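Local coordinates for hypothetical protein (Bacteroides ovatus, PDB 4EPS) that is probably a component of the fimbrium tip, part of the filamentous surface appendages that mediate cell adhesion and biofilm formation, at residues K443-S446 with L447-K450. Residues are numbered along the deposited sequence; the frame is centred on the assembly and turned at random. Where two conformers were deposited one is given.
Sequences KDNS and LESK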
loop_
_atom_site.group_PDB
_atom_site.type_symbol
_atom_site.label_atom_id
_atom_site.label_comp_id
_atom_site.label_asym_id
_atom_site.label_seq_id
_atom_site.Cartn_x
_atom_site.Cartn_y
_atom_site.Cartn_z
ATOM N N LYS A 443 -27.347 -1.619 -2.850
ATOM C CA LYS A 443 -28.127 -2.847 -2.646
ATOM C C LYS A 443 -27.672 -3.647 -1.418
ATOM O O LYS A 443 -28.467 -4.422 -0.890
ATOM C CB LYS A 443 -28.079 -3.733 -3.918
ATOM C CG LYS A 443 -26.692 -4.295 -4.261
ATOM C CD LYS A 443 -26.625 -4.874 -5.681
ATOM C CE LYS A 443 -25.293 -5.527 -5.983
ATOM N NZ LYS A 443 -24.156 -4.569 -5.888
ATOM N N ASP A 444 -26.420 -3.446 -0.963
ATOM C CA ASP A 444 -25.862 -4.109 0.226
ATOM C C ASP A 444 -25.984 -3.236 1.502
ATOM O O ASP A 444 -25.263 -3.476 2.473
ATOM C CB ASP A 444 -24.391 -4.498 -0.018
ATOM C CG ASP A 444 -24.245 -5.553 -1.108
ATOM O OD1 ASP A 444 -25.171 -6.361 -1.275
ATOM O OD2 ASP A 444 -23.261 -5.489 -1.866
ATOM N N ASN A 445 -26.915 -2.263 1.517
ATOM C CA ASN A 445 -27.150 -1.352 2.654
ATOM C C ASN A 445 -25.827 -0.712 3.169
ATOM O O ASN A 445 -25.541 -0.733 4.375
ATOM C CB ASN A 445 -27.916 -2.058 3.806
ATOM C CG ASN A 445 -28.609 -1.144 4.790
ATOM O OD1 ASN A 445 -28.543 0.089 4.721
ATOM N ND2 ASN A 445 -29.302 -1.731 5.747
ATOM N N SER A 446 -25.055 -0.103 2.258
ATOM C CA SER A 446 -23.809 0.604 2.630
ATOM C C SER A 446 -24.080 1.756 3.611
ATOM O O SER A 446 -23.238 2.057 4.456
ATOM C CB SER A 446 -23.082 1.135 1.398
ATOM O OG SER A 446 -23.960 1.895 0.583
ATOM N N LEU A 447 -25.264 2.368 3.543
ATOM C CA LEU A 447 -25.572 3.468 4.459
ATOM C C LEU A 447 -25.480 2.983 5.912
ATOM O O LEU A 447 -24.798 3.604 6.730
ATOM C CB LEU A 447 -26.966 4.018 4.136
ATOM C CG LEU A 447 -27.405 5.295 4.846
ATOM C CD1 LEU A 447 -28.534 5.933 4.058
ATOM C CD2 LEU A 447 -27.942 4.999 6.264
ATOM N N GLU A 448 -26.117 1.860 6.229
ATOM C CA GLU A 448 -26.051 1.387 7.610
ATOM C C GLU A 448 -24.739 0.643 7.921
ATOM O O GLU A 448 -24.162 0.879 8.990
ATOM C CB GLU A 448 -27.269 0.487 7.927
ATOM C CG GLU A 448 -28.557 1.310 7.929
ATOM C CD GLU A 448 -29.773 0.699 8.600
ATOM O OE1 GLU A 448 -30.324 -0.297 8.071
ATOM O OE2 GLU A 448 -30.228 1.280 9.610
ATOM N N SER A 449 -24.253 -0.201 6.993
ATOM C CA SER A 449 -23.059 -1.049 7.184
ATOM C C SER A 449 -21.718 -0.316 7.085
ATOM O O SER A 449 -20.777 -0.674 7.805
ATOM C CB SER A 449 -23.060 -2.187 6.165
ATOM O OG SER A 449 -24.251 -2.952 6.249
ATOM N N LYS A 450 -21.583 0.643 6.134
ATOM C CA LYS A 450 -20.301 1.355 5.955
ATOM C C LYS A 450 -20.267 2.733 6.614
ATOM O O LYS A 450 -19.192 3.169 7.010
ATOM C CB LYS A 450 -19.959 1.508 4.460
ATOM C CG LYS A 450 -19.624 0.169 3.804
ATOM C CD LYS A 450 -19.070 0.328 2.385
ATOM C CE LYS A 450 -18.661 -1.030 1.854
ATOM N NZ LYS A 450 -18.509 -1.040 0.370
HETATM O O HOH W 1 -24.886 -5.135 4.466
#
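N445 and E448 meet side chain to side chain at an asparagine N-cap, where the loop after helix 434-438 turns into helix 446-458. From CB of N445 the chain runs on with CG anti to the backbone N (chi1 -160°), which brings the amide alongside E448. CG then lies 3.8 Å from E448 CB. OD1 takes the capping bond from E448 N, a weak one at 3.4 Å, and also accepts from Q441 NE2. At the tip, ND2 donates to E448 OE1 over 2.9 Å, nearly in its own amide plane and into the anti lone pair, although amide and carboxylate planes are turned 36° apart. With an alanine in place of N445, E448 N would probably lose its side-chain cap, and the E448 carboxylate the amide that holds it. The backbone O of N445 accepts from S449 N at 3.0 Å, and S446 O from K450 N at 2.7 Å. S446 OG is hydrogen-bonded to L440 O. In the conformer given, S449 OG is hydrogen-bonded to S449 OG of the second subunit, setting the cap beside the subunit interface. One water joins the two segments there, donating to D444 O at 2.6 Å and lying 2.9 Å from S449 OG.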